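Local coordinates for protein RV1873 (Mycobacterium tuberculosis, PDB 2JEK) that is of unknown function but folds as a compact all-helical, right-handed superhelix of the DUF1810 family, at residues M38-R46 with L53-S61; L78-Q89 with D121-Y129. All coordinates share one frame; numbering follows the deposited sequence.

Interaction 1 (M38-R46 with L53-S61)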
loop_
_atom_site.group_PDB
_atom_site.type_symbol
_atom_site.label_atom_id
_atom_site.label_comp_id
_atom_site.label_asym_id
_atom_site.label_seq_id
_atom_site.Cartn_x
_atom_site.Cartn_y
_atom_site.Cartn_z
ATOM N N MET A 38 -5.578 4.498 5.278
ATOM C CA MET A 38 -4.746 4.262 4.102
ATOM C C MET A 38 -3.243 4.221 4.397
ATOM O O MET A 38 -2.525 3.360 3.895
ATOM C CB MET A 38 -5.031 5.279 2.992
ATOM C CG MET A 38 -4.592 4.804 1.622
ATOM S SD MET A 38 -5.576 3.405 1.061
ATOM C CE MET A 38 -4.855 3.136 -0.564
ATOM N N TRP A 39 -2.767 5.170 5.199
ATOM C CA TRP A 39 -1.337 5.400 5.382
ATOM C C TRP A 39 -0.603 4.181 5.902
ATOM O O TRP A 39 0.570 3.978 5.580
ATOM C CB TRP A 39 -1.053 6.588 6.313
ATOM C CG TRP A 39 -2.027 7.720 6.203
ATOM C CD1 TRP A 39 -1.905 8.856 5.438
ATOM C CD2 TRP A 39 -3.277 7.832 6.892
ATOM N NE1 TRP A 39 -3.011 9.652 5.608
ATOM C CE2 TRP A 39 -3.865 9.050 6.492
ATOM C CE3 TRP A 39 -3.958 7.019 7.807
ATOM C CZ2 TRP A 39 -5.108 9.475 6.979
ATOM C CZ3 TRP A 39 -5.196 7.440 8.290
ATOM C CH2 TRP A 39 -5.755 8.659 7.873
ATOM N N PHE A 40 -1.289 3.374 6.708
ATOM C CA PHE A 40 -0.626 2.270 7.396
ATOM C C PHE A 40 -1.139 0.886 6.971
ATOM O O PHE A 40 -0.752 -0.121 7.550
ATOM C CB PHE A 40 -0.648 2.474 8.923
ATOM C CG PHE A 40 -2.007 2.751 9.495
ATOM C CD1 PHE A 40 -2.930 1.722 9.680
ATOM C CD2 PHE A 40 -2.369 4.050 9.858
ATOM C CE1 PHE A 40 -4.183 1.973 10.219
ATOM C CE2 PHE A 40 -3.621 4.310 10.416
ATOM C CZ PHE A 40 -4.529 3.265 10.584
ATOM N N VAL A 41 -1.998 0.863 5.943
ATOM C CA VAL A 41 -2.471 -0.384 5.307
ATOM C C VAL A 41 -1.821 -0.564 3.918
ATOM O O VAL A 41 -1.406 -1.673 3.569
ATOM C CB VAL A 41 -4.022 -0.410 5.201
ATOM C CG1 VAL A 41 -4.521 -1.590 4.344
ATOM C CG2 VAL A 41 -4.635 -0.480 6.591
ATOM N N PHE A 42 -1.745 0.527 3.141
ATOM C CA PHE A 42 -1.072 0.512 1.851
ATOM C C PHE A 42 0.013 1.577 1.908
ATOM O O PHE A 42 -0.154 2.684 1.382
ATOM C CB PHE A 42 -2.071 0.807 0.720
ATOM C CG PHE A 42 -2.994 -0.336 0.411
ATOM C CD1 PHE A 42 -2.514 -1.494 -0.203
ATOM C CD2 PHE A 42 -4.344 -0.249 0.716
ATOM C CE1 PHE A 42 -3.371 -2.544 -0.514
ATOM C CE2 PHE A 42 -5.211 -1.306 0.395
ATOM C CZ PHE A 42 -4.726 -2.447 -0.212
ATOM N N PRO A 43 1.136 1.255 2.567
ATOM C CA PRO A 43 2.121 2.300 2.800
ATOM C C PRO A 43 2.801 2.791 1.536
ATOM O O PRO A 43 2.967 2.039 0.567
ATOM C CB PRO A 43 3.141 1.620 3.726
ATOM C CG PRO A 43 2.371 0.459 4.338
ATOM C CD PRO A 43 1.539 -0.017 3.191
ATOM N N GLN A 44 3.197 4.060 1.559
ATOM C CA GLN A 44 3.893 4.679 0.439
ATOM C C GLN A 44 5.170 5.348 0.947
ATOM O O GLN A 44 5.354 5.532 2.152
ATOM C CB GLN A 44 2.993 5.711 -0.245
ATOM C CG GLN A 44 2.690 6.935 0.622
ATOM C CD GLN A 44 1.793 7.934 -0.055
ATOM O OE1 GLN A 44 1.861 9.131 0.215
ATOM N NE2 GLN A 44 0.938 7.450 -0.937
ATOM N N LEU A 45 6.046 5.736 0.020
ATOM C CA LEU A 45 7.296 6.373 0.408
ATOM C C LEU A 45 7.074 7.665 1.159
ATOM O O LEU A 45 6.213 8.474 0.810
ATOM C CB LEU A 45 8.186 6.672 -0.796
ATOM C CG LEU A 45 8.983 5.503 -1.370
ATOM C CD1 LEU A 45 9.784 5.986 -2.582
ATOM C CD2 LEU A 45 9.910 4.888 -0.342
ATOM N N ARG A 46 7.877 7.860 2.199
ATOM C CA ARG A 46 7.903 9.109 2.924
ATOM C C ARG A 46 8.353 10.192 1.944
ATOM O O ARG A 46 9.194 9.941 1.081
ATOM C CB ARG A 46 8.883 8.992 4.091
ATOM C CG ARG A 46 9.027 10.258 4.917
ATOM C CD ARG A 46 9.793 9.969 6.197
ATOM N NE ARG A 46 9.011 9.166 7.141
ATOM C CZ ARG A 46 9.523 8.227 7.933
ATOM N NH1 ARG A 46 10.823 7.942 7.884
ATOM N NH2 ARG A 46 8.733 7.561 8.768
ATOM N N LEU A 53 0.585 12.425 9.645
ATOM C CA LEU A 53 0.221 11.011 9.428
ATOM C C LEU A 53 0.939 10.388 8.246
ATOM O O LEU A 53 1.489 9.287 8.352
ATOM C CB LEU A 53 -1.291 10.835 9.209
ATOM C CG LEU A 53 -2.187 10.699 10.436
ATOM C CD1 LEU A 53 -3.629 10.568 10.001
ATOM C CD2 LEU A 53 -1.776 9.511 11.285
ATOM N N ALA A 54 0.897 11.065 7.109
ATOM C CA ALA A 54 1.589 10.588 5.926
ATOM C C ALA A 54 3.092 10.446 6.181
ATOM O O ALA A 54 3.714 9.476 5.741
ATOM C CB ALA A 54 1.326 11.500 4.753
ATOM N N VAL A 55 3.679 11.393 6.910
ATOM C CA VAL A 55 5.114 11.333 7.193
ATOM C C VAL A 55 5.444 10.185 8.157
ATOM O O VAL A 55 6.323 9.371 7.881
ATOM C CB VAL A 55 5.656 12.685 7.722
ATOM C CG1 VAL A 55 7.134 12.581 8.072
ATOM C CG2 VAL A 55 5.453 13.776 6.661
ATOM N N ARG A 56 4.714 10.112 9.263
ATOM C CA ARG A 56 4.902 9.068 10.283
ATOM C C ARG A 56 4.872 7.669 9.677
ATOM O O ARG A 56 5.742 6.835 9.957
ATOM C CB ARG A 56 3.786 9.216 11.320
ATOM C CG ARG A 56 3.857 8.346 12.540
ATOM C CD ARG A 56 2.817 8.830 13.550
ATOM N NE ARG A 56 2.913 10.279 13.761
ATOM C CZ ARG A 56 1.900 11.139 13.682
ATOM N NH1 ARG A 56 0.664 10.736 13.428
ATOM N NH2 ARG A 56 2.125 12.425 13.877
ATOM N N TYR A 57 3.867 7.420 8.846
ATOM C CA TYR A 57 3.638 6.092 8.268
ATOM C C TYR A 57 4.281 5.917 6.903
ATOM O O TYR A 57 4.120 4.877 6.260
ATOM C CB TYR A 57 2.138 5.749 8.264
ATOM C CG TYR A 57 1.630 5.609 9.684
ATOM C CD1 TYR A 57 2.074 4.558 10.493
ATOM C CD2 TYR A 57 0.732 6.536 10.222
ATOM C CE1 TYR A 57 1.639 4.425 11.818
ATOM C CE2 TYR A 57 0.282 6.409 11.542
ATOM C CZ TYR A 57 0.741 5.348 12.325
ATOM O OH TYR A 57 0.310 5.212 13.624
ATOM N N GLY A 58 5.030 6.937 6.483
ATOM C CA GLY A 58 5.795 6.869 5.248
ATOM C C GLY A 58 6.923 5.855 5.379
ATOM O O GLY A 58 7.521 5.691 6.457
ATOM N N ILE A 59 7.199 5.153 4.281
ATOM C CA ILE A 59 8.303 4.188 4.215
ATOM C C ILE A 59 9.570 4.961 3.884
ATOM O O ILE A 59 9.575 5.754 2.943
ATOM C CB ILE A 59 8.003 3.114 3.140
ATOM C CG1 ILE A 59 6.755 2.313 3.527
ATOM C CG2 ILE A 59 9.218 2.187 2.888
ATOM C CD1 ILE A 59 6.965 1.278 4.633
ATOM N N SER A 60 10.635 4.734 4.655
ATOM C CA SER A 60 11.832 5.576 4.542
ATOM C C SER A 60 12.663 5.298 3.286
ATOM O O SER A 60 13.333 6.191 2.764
ATOM C CB SER A 60 12.724 5.422 5.779
ATOM O OG SER A 60 13.209 4.100 5.901
ATOM N N SER A 61 12.628 4.057 2.821
ATOM C CA SER A 61 13.563 3.589 1.801
ATOM C C SER A 61 13.088 2.279 1.199
ATOM O O SER A 61 12.208 1.614 1.758
ATOM C CB SER A 61 14.938 3.370 2.439
ATOM O OG SER A 61 14.885 2.296 3.368
HETATM O O HOH W 1 2.530 5.308 4.185
#
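Arg46 grips Val55 O side-on with two nitrogens, NE at 2.8 Å and NH2 at 3.1 Å. That oxygen lies in the guanidinium plane and also accepts from Gly58 N, so the arginine ties down the turn at Val55-Gly58. Its chain, extended as far as CD, bends at chi3 (-71°), which brings the guanidinium edge to Val55 O and sets one face against Gly58 O. Alongside in sequence, a single beta bridge, a strand-like pairing of loops in a fold without strands, joins Leu45 and Ile59: Ile59 N donates to Gln44 O and Arg46 N to Ile59 O, both nearly straight.

At the other end the contact is aromatic. Leu53 CD1 lies over a face of the Trp39 six-membered ring, 3.6 Å from its centroid, a CH-pi contact. Phe40 turns its ring edge toward the face of Tyr57 in a T-shaped pair, planes at 62°, while its CB rests over that face. One water is hydrogen-bonded to Trp39 O and Tyr57 O and accepts from Gln44 N.

Further out, Arg12 of helix 11-17 binds Arg56 O and Gly58 O, Phe40 packs on the same helix, and Ile59 and Pro43 rest on helix 62-70.

Interaction 2 (L78-Q89 with D121-Y129). With SO4 (sulfate ion), chain B.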
loop_
_atom_site.group_PDB
_atom_site.type_symbol
_atom_site.label_atom_id
_atom_site.label_comp_id
_atom_site.label_asym_id
_atom_site.label_seq_id
_atom_site.Cartn_x
_atom_site.Cartn_y
_atom_site.Cartn_z
ATOM N N LEU A 78 -0.320 -7.259 3.687
ATOM C CA LEU A 78 -0.274 -6.441 2.477
ATOM C C LEU A 78 -0.677 -7.245 1.246
ATOM O O LEU A 78 -1.395 -6.750 0.374
ATOM C CB LEU A 78 1.106 -5.796 2.308
ATOM C CG LEU A 78 1.259 -4.890 1.084
ATOM C CD1 LEU A 78 0.294 -3.706 1.142
ATOM C CD2 LEU A 78 2.672 -4.374 0.943
ATOM N N HIS A 79 -0.237 -8.501 1.184
ATOM C CA HIS A 79 -0.661 -9.359 0.085
ATOM C C HIS A 79 -2.155 -9.668 0.191
ATOM O O HIS A 79 -2.868 -9.712 -0.824
ATOM C CB HIS A 79 0.143 -10.654 0.059
ATOM C CG HIS A 79 1.566 -10.473 -0.368
ATOM N ND1 HIS A 79 1.922 -10.255 -1.681
ATOM C CD2 HIS A 79 2.721 -10.525 0.332
ATOM C CE1 HIS A 79 3.237 -10.167 -1.769
ATOM N NE2 HIS A 79 3.746 -10.326 -0.561
ATOM N N GLU A 80 -2.640 -9.886 1.416
ATOM C CA GLU A 80 -4.075 -10.101 1.608
ATOM C C GLU A 80 -4.884 -8.921 1.085
ATOM O O GLU A 80 -5.850 -9.094 0.338
ATOM C CB GLU A 80 -4.402 -10.346 3.087
ATOM C CG GLU A 80 -5.888 -10.187 3.427
ATOM C CD GLU A 80 -6.223 -10.636 4.835
ATOM O OE1 GLU A 80 -5.454 -10.307 5.768
ATOM O OE2 GLU A 80 -7.270 -11.298 5.007
ATOM N N CYS A 81 -4.466 -7.712 1.452
ATOM C CA CYS A 81 -5.223 -6.516 1.100
ATOM C C CYS A 81 -5.147 -6.257 -0.386
ATOM O O CYS A 81 -6.131 -5.876 -0.995
ATOM C CB CYS A 81 -4.703 -5.323 1.898
ATOM S SG CYS A 81 -5.136 -5.390 3.653
ATOM N N THR A 82 -3.973 -6.460 -0.972
ATOM C CA THR A 82 -3.807 -6.322 -2.421
ATOM C C THR A 82 -4.695 -7.327 -3.161
ATOM O O THR A 82 -5.384 -6.961 -4.118
ATOM C CB THR A 82 -2.328 -6.523 -2.793
ATOM O OG1 THR A 82 -1.549 -5.529 -2.115
ATOM C CG2 THR A 82 -2.090 -6.410 -4.305
ATOM N N GLY A 83 -4.681 -8.579 -2.698
ATOM C CA GLY A 83 -5.486 -9.638 -3.307
ATOM C C GLY A 83 -6.979 -9.375 -3.254
ATOM O O GLY A 83 -7.711 -9.630 -4.237
ATOM N N LEU A 84 -7.445 -8.836 -2.123
ATOM C CA LEU A 84 -8.860 -8.456 -1.985
ATOM C C LEU A 84 -9.272 -7.405 -3.011
ATOM O O LEU A 84 -10.349 -7.495 -3.609
ATOM C CB LEU A 84 -9.167 -7.971 -0.561
ATOM C CG LEU A 84 -9.114 -9.053 0.517
ATOM C CD1 LEU A 84 -9.202 -8.424 1.902
ATOM C CD2 LEU A 84 -10.230 -10.078 0.290
ATOM N N VAL A 85 -8.405 -6.415 -3.225
ATOM C CA VAL A 85 -8.683 -5.384 -4.221
ATOM C C VAL A 85 -8.708 -6.005 -5.619
ATOM O O VAL A 85 -9.600 -5.711 -6.417
ATOM C CB VAL A 85 -7.665 -4.213 -4.148
ATOM C CG1 VAL A 85 -7.924 -3.198 -5.268
ATOM C CG2 VAL A 85 -7.750 -3.505 -2.790
ATOM N N ASN A 86 -7.740 -6.876 -5.905
ATOM C CA ASN A 86 -7.672 -7.530 -7.222
ATOM C C ASN A 86 -8.908 -8.363 -7.546
ATOM O O ASN A 86 -9.252 -8.512 -8.710
ATOM C CB ASN A 86 -6.414 -8.376 -7.358
ATOM C CG ASN A 86 -5.181 -7.540 -7.612
ATOM O OD1 ASN A 86 -5.271 -6.428 -8.118
ATOM N ND2 ASN A 86 -4.023 -8.092 -7.298
ATOM N N GLN A 87 -9.585 -8.840 -6.505
ATOM C CA GLN A 87 -10.764 -9.713 -6.597
ATOM C C GLN A 87 -12.070 -8.972 -6.912
ATOM O O GLN A 87 -13.034 -9.584 -7.393
ATOM C CB GLN A 87 -10.895 -10.467 -5.269
ATOM C CG GLN A 87 -11.871 -11.612 -5.242
ATOM C CD GLN A 87 -11.853 -12.329 -3.912
ATOM O OE1 GLN A 87 -12.096 -11.730 -2.859
ATOM N NE2 GLN A 87 -11.564 -13.615 -3.948
ATOM N N VAL A 88 -12.114 -7.671 -6.632
ATOM C CA VAL A 88 -13.314 -6.866 -6.875
ATOM C C VAL A 88 -13.620 -6.807 -8.377
ATOM O O VAL A 88 -12.717 -6.621 -9.194
ATOM C CB VAL A 88 -13.162 -5.433 -6.303
ATOM C CG1 VAL A 88 -14.421 -4.607 -6.550
ATOM C CG2 VAL A 88 -12.884 -5.474 -4.805
ATOM N N GLN A 89 -14.892 -7.007 -8.732
ATOM C CA GLN A 89 -15.308 -6.999 -10.134
ATOM C C GLN A 89 -16.236 -5.844 -10.445
ATOM O O GLN A 89 -17.094 -5.493 -9.631
ATOM C CB GLN A 89 -16.036 -8.299 -10.495
ATOM C CG GLN A 89 -15.208 -9.540 -10.324
ATOM C CD GLN A 89 -14.005 -9.584 -11.248
ATOM O OE1 GLN A 89 -14.082 -9.202 -12.421
ATOM N NE2 GLN A 89 -12.879 -10.056 -10.721
ATOM N N ASP A 121 1.178 -9.843 -7.395
ATOM C CA ASP A 121 -0.084 -9.233 -6.991
ATOM C C ASP A 121 -0.058 -7.702 -7.091
ATOM O O ASP A 121 -1.056 -7.101 -7.493
ATOM C CB ASP A 121 -0.561 -9.707 -5.616
ATOM C CG ASP A 121 0.494 -9.602 -4.545
ATOM O OD1 ASP A 121 1.681 -9.335 -4.837
ATOM O OD2 ASP A 121 0.124 -9.821 -3.368
ATOM N N PHE A 122 1.073 -7.091 -6.754
ATOM C CA PHE A 122 1.211 -5.635 -6.837
ATOM C C PHE A 122 1.130 -5.194 -8.289
ATOM O O PHE A 122 0.411 -4.255 -8.620
ATOM C CB PHE A 122 2.530 -5.164 -6.206
ATOM C CG PHE A 122 2.792 -5.722 -4.816
ATOM C CD1 PHE A 122 1.811 -5.658 -3.826
ATOM C CD2 PHE A 122 4.018 -6.304 -4.502
ATOM C CE1 PHE A 122 2.029 -6.171 -2.542
ATOM C CE2 PHE A 122 4.252 -6.820 -3.216
ATOM C CZ PHE A 122 3.249 -6.749 -2.241
ATOM N N VAL A 123 1.854 -5.894 -9.155
ATOM C CA VAL A 123 1.875 -5.563 -10.574
ATOM C C VAL A 123 0.520 -5.856 -11.210
ATOM O O VAL A 123 0.050 -5.082 -12.045
ATOM C CB VAL A 123 3.024 -6.284 -11.314
ATOM C CG1 VAL A 123 3.061 -5.834 -12.760
ATOM C CG2 VAL A 123 4.347 -5.945 -10.663
ATOM N N ALA A 124 -0.126 -6.942 -10.795
ATOM C CA ALA A 124 -1.469 -7.270 -11.278
ATOM C C ALA A 124 -2.461 -6.154 -10.959
ATOM O O ALA A 124 -3.326 -5.826 -11.781
ATOM C CB ALA A 124 -1.957 -8.591 -10.703
ATOM N N LEU A 125 -2.336 -5.562 -9.770
ATOM C CA LEU A 125 -3.249 -4.480 -9.381
ATOM C C LEU A 125 -3.013 -3.275 -10.303
ATOM O O LEU A 125 -3.968 -2.681 -10.825
ATOM C CB LEU A 125 -3.091 -4.119 -7.896
ATOM C CG LEU A 125 -4.264 -3.352 -7.265
ATOM C CD1 LEU A 125 -4.277 -3.591 -5.767
ATOM C CD2 LEU A 125 -4.189 -1.849 -7.560
ATOM N N LEU A 126 -1.749 -2.925 -10.524
ATOM C CA LEU A 126 -1.425 -1.824 -11.440
ATOM C C LEU A 126 -1.931 -2.088 -12.857
ATOM O O LEU A 126 -2.444 -1.181 -13.533
ATOM C CB LEU A 126 0.081 -1.538 -11.443
ATOM C CG LEU A 126 0.639 -0.967 -10.129
ATOM C CD1 LEU A 126 2.162 -0.928 -10.118
ATOM C CD2 LEU A 126 0.080 0.430 -9.817
ATOM N N ALA A 127 -1.812 -3.342 -13.300
ATOM C CA ALA A 127 -2.261 -3.721 -14.643
ATOM C C ALA A 127 -3.779 -3.609 -14.760
ATOM O O ALA A 127 -4.302 -3.115 -15.763
ATOM C CB ALA A 127 -1.797 -5.139 -14.974
ATOM N N LYS A 128 -4.491 -4.065 -13.735
ATOM C CA LYS A 128 -5.949 -4.119 -13.790
ATOM C C LYS A 128 -6.579 -2.738 -13.666
ATOM O O LYS A 128 -7.560 -2.412 -14.357
ATOM C CB LYS A 128 -6.500 -5.035 -12.686
ATOM C CG LYS A 128 -8.026 -5.090 -12.662
ATOM C CD LYS A 128 -8.529 -6.212 -11.789
ATOM C CE LYS A 128 -10.044 -6.153 -11.625
ATOM N NZ LYS A 128 -10.567 -7.324 -10.873
ATOM N N TYR A 129 -6.015 -1.927 -12.779
ATOM C CA TYR A 129 -6.681 -0.699 -12.352
ATOM C C TYR A 129 -6.031 0.608 -12.796
ATOM O O TYR A 129 -6.688 1.659 -12.741
ATOM C CB TYR A 129 -6.784 -0.681 -10.833
ATOM C CG TYR A 129 -7.754 -1.668 -10.278
ATOM C CD1 TYR A 129 -9.132 -1.456 -10.399
ATOM C CD2 TYR A 129 -7.307 -2.792 -9.581
ATOM C CE1 TYR A 129 -10.035 -2.349 -9.869
ATOM C CE2 TYR A 129 -8.208 -3.702 -9.039
ATOM C CZ TYR A 129 -9.577 -3.476 -9.187
ATOM O OH TYR A 129 -10.458 -4.362 -8.639
HETATM S S SO4 B . -10.052 -10.341 -12.748
HETATM O O1 SO4 B . -10.704 -11.415 -13.496
HETATM O O2 SO4 B . -10.579 -9.047 -13.172
HETATM O O3 SO4 B . -8.607 -10.400 -12.938
HETATM O O4 SO4 B . -10.377 -10.524 -11.331
HETATM O O HOH W 2 -2.115 -11.237 -2.989
#
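Asn86 is a knob set among Asp121, Ala124, Leu125 and Tyr129, and ND2 is the bonding end of its amide. ND2 donates to Asp121 O at 3.1 Å, with that oxygen exactly in the amide plane; ND2 and Leu125 N approach Asp121 O from opposite faces of the Asp121 carbonyl plane, so the added bond spares the helix its own. OD1 only packs against Leu125 CA, at 3.1 Å.

Helices 74-87 and 120-129 pack side by side in nearly the same direction, their local axes 9.4 Å apart and crossing at 29°, two members of the right-handed superhelix. Along the middle, Val85 CG1 packs against Leu125 CD1.

Lys128 can be followed outward from CB. Its CG lies over the centre of the Tyr129 ring, CD passes near Asn86 O and a sulfate oxygen, CE comes closer to that sulfate O2, and NZ at the end of the extended chain donates to Asn86 O and Val88 O, each 2.8 Å away, and to the sulfate, probably from the crystallisation liquor. Tyr129 OH donates to Val85 O. These bonds engage carbonyls of the last turn of helix 74-87 and, in Val88 O, one just beyond it.

At the opposite end His79 ND1 donates to the syn lone pair of Asp121 OD2 at 2.5 Å, ring and carboxylate nearly coplanar; a water bridges Asp121 OD2 to His79 O.

Interaction 1 and interaction 2 come in series along the chain, and their centres lie about 19 Å apart on opposite sides of the chain's centre. Interaction 1 is local, joining a weakly bonded turn of helix at 38-41 and a short helix, with the loops after them, whereas interaction 2 brings together segments with 31 residues between them. They meet at Phe42, whose ring packs on helix 74-87, with Phe42 CZ 3.6 Å from Cys81 CB. Helix 101-115 is shared as well, touching Phe42 and Gln44 from interaction 1 and Leu78, Thr82 and Phe122 from interaction 2. The two contacts, one local and one distant in sequence, are joined through Phe42 and helix 101-115 within the same DUF1810 range.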